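Long-range contacts in PA1221 (PDB 4DG9), which joins an AMP-binding enzyme domain of the ANL superfamily to a phosphopantetheine attachment domain in one chain: residues F317-V322 against T342-L347; I333-A338 against L412-R417. All blocks are in the same frame, centred on the assembly; numbering follows the deposited sequence.

Contact 1. Residues F317-V322 against T342-L347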
loop_
_atom_site.group_PDB
_atom_site.type_symbol
_atom_site.label_atom_id
_atom_site.label_comp_id
_atom_site.label_asym_id
_atom_site.label_seq_id
_atom_site.Cartn_x
_atom_site.Cartn_y
_atom_site.Cartn_z
ATOM N N PHE A 317 -0.800 0.458 11.688
ATOM C CA PHE A 317 0.403 0.649 12.510
ATOM C C PHE A 317 0.575 -0.280 13.711
ATOM O O PHE A 317 -0.392 -0.680 14.355
ATOM C CB PHE A 317 0.495 2.106 12.968
ATOM C CG PHE A 317 0.683 3.067 11.843
ATOM C CD1 PHE A 317 1.366 2.678 10.707
ATOM C CD2 PHE A 317 0.170 4.342 11.908
ATOM C CE1 PHE A 317 1.548 3.543 9.668
ATOM C CE2 PHE A 317 0.353 5.219 10.863
ATOM C CZ PHE A 317 1.046 4.815 9.742
ATOM N N THR A 318 1.828 -0.619 13.992
ATOM C CA THR A 318 2.216 -1.304 15.228
ATOM C C THR A 318 3.070 -0.345 16.048
ATOM O O THR A 318 2.763 -0.027 17.202
ATOM C CB THR A 318 2.986 -2.615 14.956
ATOM O OG1 THR A 318 2.139 -3.534 14.244
ATOM C CG2 THR A 318 3.445 -3.261 16.265
ATOM N N CYS A 319 4.171 0.088 15.442
ATOM C CA CYS A 319 5.002 1.139 16.013
ATOM C C CYS A 319 5.110 2.339 15.084
ATOM O O CYS A 319 5.065 2.205 13.851
ATOM C CB CYS A 319 6.400 0.599 16.307
ATOM S SG CYS A 319 6.368 -0.932 17.251
ATOM N N CYS A 320 5.262 3.513 15.685
ATOM C CA CYS A 320 5.521 4.737 14.938
ATOM C C CYS A 320 6.588 5.535 15.656
ATOM O O CYS A 320 6.692 5.472 16.883
ATOM C CB CYS A 320 4.261 5.599 14.836
ATOM S SG CYS A 320 2.974 4.964 13.772
ATOM N N HIS A 321 7.364 6.298 14.891
ATOM C CA HIS A 321 8.417 7.133 15.452
ATOM C C HIS A 321 8.413 8.501 14.802
ATOM O O HIS A 321 8.505 8.613 13.584
ATOM C CB HIS A 321 9.776 6.472 15.238
ATOM C CG HIS A 321 10.941 7.318 15.654
ATOM N ND1 HIS A 321 11.169 7.685 16.964
ATOM C CD2 HIS A 321 11.958 7.853 14.935
ATOM C CE1 HIS A 321 12.267 8.418 17.031
ATOM N NE2 HIS A 321 12.767 8.532 15.814
ATOM N N VAL A 322 8.303 9.544 15.617
ATOM C CA VAL A 322 8.429 10.900 15.114
ATOM C C VAL A 322 9.909 11.175 14.928
ATOM O O VAL A 322 10.694 10.981 15.849
ATOM C CB VAL A 322 7.814 11.924 16.083
ATOM C CG1 VAL A 322 8.050 13.349 15.595
ATOM C CG2 VAL A 322 6.338 11.658 16.227
ATOM N N THR A 342 -2.039 -0.704 21.297
ATOM C CA THR A 342 -1.179 -1.798 20.881
ATOM C C THR A 342 -0.041 -1.939 21.886
ATOM O O THR A 342 0.282 -1.004 22.619
ATOM C CB THR A 342 -0.611 -1.544 19.462
ATOM O OG1 THR A 342 -1.641 -1.769 18.490
ATOM C CG2 THR A 342 0.579 -2.452 19.152
ATOM N N ALA A 343 0.554 -3.119 21.939
ATOM C CA ALA A 343 1.742 -3.306 22.749
ATOM C C ALA A 343 2.641 -4.221 21.958
ATOM O O ALA A 343 2.152 -5.046 21.186
ATOM C CB ALA A 343 1.388 -3.921 24.106
ATOM N N VAL A 344 3.951 -4.065 22.119
ATOM C CA VAL A 344 4.875 -5.019 21.514
ATOM C C VAL A 344 5.841 -5.583 22.532
ATOM O O VAL A 344 6.110 -4.966 23.562
ATOM C CB VAL A 344 5.679 -4.420 20.336
ATOM C CG1 VAL A 344 4.739 -3.939 19.239
ATOM C CG2 VAL A 344 6.562 -3.290 20.813
ATOM N N LEU A 345 6.351 -6.770 22.231
ATOM C CA LEU A 345 7.490 -7.325 22.942
ATOM C C LEU A 345 8.537 -7.735 21.928
ATOM O O LEU A 345 8.212 -8.081 20.782
ATOM C CB LEU A 345 7.083 -8.556 23.742
ATOM C CG LEU A 345 6.041 -8.370 24.836
ATOM C CD1 LEU A 345 5.577 -9.722 25.320
ATOM C CD2 LEU A 345 6.597 -7.530 25.986
ATOM N N LEU A 346 9.792 -7.700 22.347
ATOM C CA LEU A 346 10.855 -8.305 21.561
ATOM C C LEU A 346 11.236 -9.651 22.186
ATOM O O LEU A 346 11.632 -9.699 23.343
ATOM C CB LEU A 346 12.063 -7.378 21.499
ATOM C CG LEU A 346 13.054 -7.745 20.401
ATOM C CD1 LEU A 346 12.293 -8.025 19.134
ATOM C CD2 LEU A 346 14.073 -6.638 20.180
ATOM N N LEU A 347 11.107 -10.736 21.428
ATOM C CA LEU A 347 11.370 -12.076 21.945
ATOM C C LEU A 347 12.640 -12.743 21.402
ATOM O O LEU A 347 12.924 -12.693 20.199
ATOM C CB LEU A 347 10.200 -13.011 21.650
ATOM C CG LEU A 347 8.860 -12.758 22.323
ATOM C CD1 LEU A 347 7.920 -13.917 22.012
ATOM C CD2 LEU A 347 9.047 -12.590 23.821
#
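Thr-318, one of the two residues of a classic beta bulge, meets Val-344 and Thr-342. Cys-319 is the other bulge residue, and both face Tyr-309 of the neighbouring strand 304-309. The contact joins two sheets of this ANL-family protein, and both segments lie in its AMP-binding family region. Strand 319-322 belongs to the mixed sheet, and strand 342-347 to the antiparallel one. No hydrogen bond crosses between the segments, so methyl groups and a sulfur carry the contact.

The methyl CG2 of Thr-318 reaches both partners. It approaches CG1 of Val-344 at 3.3 Å. The same Val-344 methyl also meets SG of Cys-319, at 4.0 Å, and so serves both residues of the bulge. Val-344 CG1 stands opposite its own carbonyl carbon (chi1 -60°), which carries this branch to the other segment. The Thr-318 and Thr-342 side chains cross at about a right angle. CG2 of Thr-342 lies 3.8 Å from the backbone O of Thr-318 and 4.1 Å from Thr-318 CG2.

The two threonines divide their branches by polarity. Their methyls face the contact, while each hydroxyl has a partner outside it. Thr-318 OG1 is hydrogen-bonded to Asn-314 ND2, and Thr-342 OG1 to Arg-191 NH1. These bonds probably hold the turn of each threonine, and with it the place of its methyl. The backbone of Thr-318 is held further by Tyr-309 and Ile-339.

The ring of Phe-317 leads away from strand 342-347 and touches the bound DG9. One face of this ring carries SG of Cys-320, 3.4 Å above its plane and offset toward the rim.

Contact 2. Residues I333-A338 against L412-R417. With DG9 (5'-({[(2R,3R)-3-amino-2-{[2-({N-[(2R)-2-hydroxy-3,3-dimethyl-4-{[oxido(oxo)phosphonio]oxy}butanoyl]-beta-alanyl}amino)ethyl]sulfanyl}-4-methylpentyl]sulfonyl}amino)-5'-deoxyadenosine), chain B.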
loop_
_atom_site.group_PDB
_atom_site.type_symbol
_atom_site.label_atom_id
_atom_site.label_comp_id
_atom_site.label_asym_id
_atom_site.label_seq_id
_atom_site.Cartn_x
_atom_site.Cartn_y
_atom_site.Cartn_z
ATOM N N ILE A 333 16.417 4.993 10.510
ATOM C CA ILE A 333 15.444 5.738 11.293
ATOM C C ILE A 333 14.729 4.753 12.208
ATOM O O ILE A 333 14.282 3.696 11.758
ATOM C CB ILE A 333 14.379 6.433 10.403
ATOM C CG1 ILE A 333 15.028 7.298 9.333
ATOM C CG2 ILE A 333 13.431 7.266 11.252
ATOM C CD1 ILE A 333 16.094 8.232 9.865
ATOM N N PRO A 334 14.622 5.086 13.504
ATOM C CA PRO A 334 13.962 4.149 14.417
ATOM C C PRO A 334 12.532 3.914 13.967
ATOM O O PRO A 334 11.951 4.816 13.367
ATOM C CB PRO A 334 13.964 4.903 15.750
ATOM C CG PRO A 334 15.093 5.871 15.637
ATOM C CD PRO A 334 15.103 6.295 14.197
ATOM N N ILE A 335 11.975 2.734 14.233
ATOM C CA ILE A 335 10.542 2.561 14.058
ATOM C C ILE A 335 9.797 2.885 15.359
ATOM O O ILE A 335 8.567 2.822 15.427
ATOM C CB ILE A 335 10.169 1.176 13.501
ATOM C CG1 ILE A 335 10.527 0.070 14.482
ATOM C CG2 ILE A 335 10.848 0.940 12.173
ATOM C CD1 ILE A 335 10.051 -1.271 14.027
ATOM N N GLY A 336 10.553 3.284 16.377
ATOM C CA GLY A 336 9.976 3.829 17.592
ATOM C C GLY A 336 9.279 2.870 18.541
ATOM O O GLY A 336 9.879 1.909 19.035
ATOM N N LYS A 337 8.020 3.177 18.836
ATOM C CA LYS A 337 7.273 2.511 19.898
ATOM C C LYS A 337 5.822 2.188 19.519
ATOM O O LYS A 337 5.283 2.680 18.517
ATOM C CB LYS A 337 7.286 3.375 21.161
ATOM C CG LYS A 337 8.688 3.695 21.661
ATOM C CD LYS A 337 8.682 4.443 22.975
ATOM C CE LYS A 337 10.108 4.591 23.489
ATOM N NZ LYS A 337 10.347 5.896 24.156
ATOM N N ALA A 338 5.204 1.363 20.354
ATOM C CA ALA A 338 3.841 0.919 20.166
ATOM C C ALA A 338 2.882 2.101 20.147
ATOM O O ALA A 338 3.015 3.014 20.942
ATOM C CB ALA A 338 3.475 -0.035 21.282
ATOM N N LEU A 412 12.594 1.017 19.077
ATOM C CA LEU A 412 12.853 -0.130 18.214
ATOM C C LEU A 412 13.559 0.251 16.924
ATOM O O LEU A 412 13.299 1.297 16.326
ATOM C CB LEU A 412 11.560 -0.878 17.911
ATOM C CG LEU A 412 11.069 -1.701 19.095
ATOM C CD1 LEU A 412 9.584 -2.038 18.962
ATOM C CD2 LEU A 412 11.923 -2.952 19.247
ATOM N N ARG A 413 14.441 -0.633 16.493
ATOM C CA ARG A 413 15.285 -0.403 15.336
ATOM C C ARG A 413 15.141 -1.622 14.442
ATOM O O ARG A 413 15.468 -2.741 14.833
ATOM C CB ARG A 413 16.732 -0.246 15.796
ATOM C CG ARG A 413 16.861 0.706 16.973
ATOM C CD ARG A 413 16.589 2.125 16.534
ATOM N NE ARG A 413 17.648 2.559 15.635
ATOM C CZ ARG A 413 18.598 3.420 15.973
ATOM N NH1 ARG A 413 18.592 3.967 17.186
ATOM N NH2 ARG A 413 19.534 3.753 15.093
ATOM N N PHE A 414 14.628 -1.406 13.244
ATOM C CA PHE A 414 14.241 -2.513 12.391
ATOM C C PHE A 414 15.469 -3.178 11.812
ATOM O O PHE A 414 16.339 -2.500 11.265
ATOM C CB PHE A 414 13.323 -2.023 11.260
ATOM C CG PHE A 414 12.774 -3.126 10.420
ATOM C CD1 PHE A 414 11.603 -3.776 10.789
ATOM C CD2 PHE A 414 13.434 -3.533 9.275
ATOM C CE1 PHE A 414 11.099 -4.815 10.021
ATOM C CE2 PHE A 414 12.936 -4.573 8.497
ATOM C CZ PHE A 414 11.764 -5.208 8.871
ATOM N N ILE A 415 15.547 -4.499 11.931
ATOM C CA ILE A 415 16.634 -5.245 11.296
ATOM C C ILE A 415 16.191 -5.875 9.982
ATOM O O ILE A 415 16.756 -5.575 8.929
ATOM C CB ILE A 415 17.274 -6.313 12.211
ATOM C CG1 ILE A 415 17.984 -5.655 13.399
ATOM C CG2 ILE A 415 18.284 -7.129 11.422
ATOM C CD1 ILE A 415 17.759 -6.371 14.701
ATOM N N GLY A 416 15.204 -6.768 10.030
ATOM C CA GLY A 416 14.778 -7.409 8.796
ATOM C C GLY A 416 14.102 -8.743 8.994
ATOM O O GLY A 416 13.586 -8.987 10.067
ATOM N N ARG A 417 14.093 -9.610 7.976
ATOM C CA ARG A 417 13.321 -10.864 8.076
ATOM C C ARG A 417 14.099 -12.151 7.831
ATOM O O ARG A 417 15.061 -12.172 7.070
ATOM C CB ARG A 417 12.098 -10.838 7.149
ATOM C CG ARG A 417 11.056 -9.817 7.525
ATOM C CD ARG A 417 9.808 -9.994 6.705
ATOM N NE ARG A 417 9.102 -11.220 7.035
ATOM C CZ ARG A 417 8.140 -11.319 7.950
ATOM N NH1 ARG A 417 7.750 -10.262 8.661
ATOM N NH2 ARG A 417 7.569 -12.493 8.163
HETATM C C DG9 B . 1.391 -2.173 5.276
HETATM N N DG9 B . 3.849 -4.677 5.280
HETATM S S DG9 B . 2.293 -4.825 4.971
HETATM C C1 DG9 B . 1.465 -3.627 5.770
HETATM N N1 DG9 B . 10.358 0.131 8.309
HETATM O O1 DG9 B . 6.089 -6.521 8.753
HETATM C C2 DG9 B . 10.821 -1.066 7.909
HETATM N N2 DG9 B . 0.452 -1.319 7.382
HETATM O O2 DG9 B . 8.394 -6.244 7.302
HETATM C C3 DG9 B . 4.259 -4.848 6.660
HETATM N N3 DG9 B . 10.008 -2.051 7.501
HETATM O O3 DG9 B . 4.521 0.222 -8.313
HETATM C C4 DG9 B . 8.665 -1.858 7.470
HETATM C C5 DG9 B . 8.154 -0.636 7.875
HETATM C C6 DG9 B . 9.030 0.369 8.299
HETATM N N6 DG9 B . 8.579 1.582 8.705
HETATM N N7 DG9 B . 6.811 -0.726 7.756
HETATM C C8 DG9 B . 6.496 -1.959 7.292
HETATM N N9 DG9 B . 7.630 -2.642 7.113
HETATM C CA DG9 B . 1.676 -1.315 6.522
HETATM C CB DG9 B . 2.155 0.125 6.326
HETATM C "C1'" DG9 B . 7.722 -4.040 6.618
HETATM S S1P DG9 B . 2.369 -1.763 3.853
HETATM C "C2'" DG9 B . 7.785 -5.027 7.778
HETATM P P2A DG9 B . 3.716 1.136 -9.234
HETATM C C2P DG9 B . 1.434 -0.485 3.062
HETATM O O2P DG9 B . 2.050 -4.895 3.563
HETATM C "C3'" DG9 B . 6.324 -5.261 8.106
HETATM C C3P DG9 B . 0.503 -0.979 1.956
HETATM O O3P DG9 B . 1.871 -6.041 5.600
HETATM C "C4'" DG9 B . 5.723 -5.239 6.709
HETATM O "O4'" DG9 B . 6.515 -4.336 5.920
HETATM O O4A DG9 B . 2.654 0.517 -10.120
HETATM N N4P DG9 B . 1.145 -0.892 0.659
HETATM C C5P DG9 B . 0.732 -0.090 -0.318
HETATM O O5P DG9 B . -0.192 0.700 -0.211
HETATM O O6A DG9 B . 3.000 2.290 -8.360
HETATM C C6P DG9 B . 1.486 -0.200 -1.618
HETATM C C7P DG9 B . 2.200 1.118 -1.883
HETATM N N8P DG9 B . 2.714 1.206 -3.235
HETATM C C9P DG9 B . 1.958 1.644 -4.239
HETATM O O9P DG9 B . 0.807 2.008 -4.084
HETATM C CAP DG9 B . 2.584 1.676 -5.607
HETATM O OAP DG9 B . 3.853 1.027 -5.581
HETATM C CBP DG9 B . 2.761 3.100 -6.137
HETATM C CCP DG9 B . 3.662 3.067 -7.370
HETATM C CDP DG9 B . 1.375 3.582 -6.531
HETATM C CEP DG9 B . 3.337 4.033 -5.080
HETATM C CG1 DG9 B . 1.020 1.126 6.144
HETATM C CG2 DG9 B . 3.000 0.531 7.529
HETATM O O HOH W 1 14.835 1.405 12.422
#
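Ile-335 and Gly-336 both face Leu-412, which makes a classic beta bulge at a single antiparallel bridge. Gly-336 and Leu-412 form the hydrogen-bonded pair. Leu-412 N gives a nearly straight bond (172°) to Gly-336 O at 2.9 Å, in the carbonyl plane and on a lone pair. Ile-335 N reaches Leu-412 O, also at 2.9 Å, but is tilted 28° from that carbonyl plane. Gly-336 N adds a weak bond to the same oxygen, so Leu-412 O takes both N-H groups of the bulge.

The Ile-335 side chain branches at CB toward both the strand and the ligand. CG2 meets CB of Phe-414 at 4.0 Å and lies equally far from N1 of DG9. CG1 sits between the backbone N and the carbonyl carbon (chi1 65°), and this turn brings it to O and CB of Leu-412, at 3.5 and 3.7 Å. The tip, CD1, nears CB of Leu-412 (4.2 Å) and stands at the edge of the Phe-414 ring, near its plane. N3 of the DG9 adenine lies over the centre of that ring, 3.7 Å above its plane, with the two planes steeply inclined. Asp-402, which is hydrogen-bonded to DG9, is itself held by a salt bridge from Arg-417 NH1.

Pro-334 and Arg-413 run side by side. CD of Arg-413 touches Pro-334 CB at 3.9 Å, and CG of the proline lies over one guanidinium face. The bends at chi2 and chi3 fold the arginine back to this place. Its guanidinium makes salt bridges to Asp-332, Glu-330 and Asp-407. Their negative charges probably offset those of Arg-413 and the nearby Arg-411. Ile-335 CG2 and the Phe-414 ring both lie on one side of the adenine and give it an apolar surface.

From the N terminus the chain passes 317-322, then 333-338, 342-347 and 412-417. Contact 1 closes a short loop over the 19 residues between its segments. Segment 333-338 lies inside that loop. Contact 2 starts there and closes a longer loop of 73 residues, so the two loops cross and neither nests in the other. The contacts also touch directly, since strands 319-322 and 337-338 are neighbours in the mixed sheet. Cys-320 N lies 3.0 Å from Lys-337 O, a probable hydrogen bond. Both contacts tie this sheet to the antiparallel one, contact 1 through strand 342-347 and contact 2 through strand 412-417.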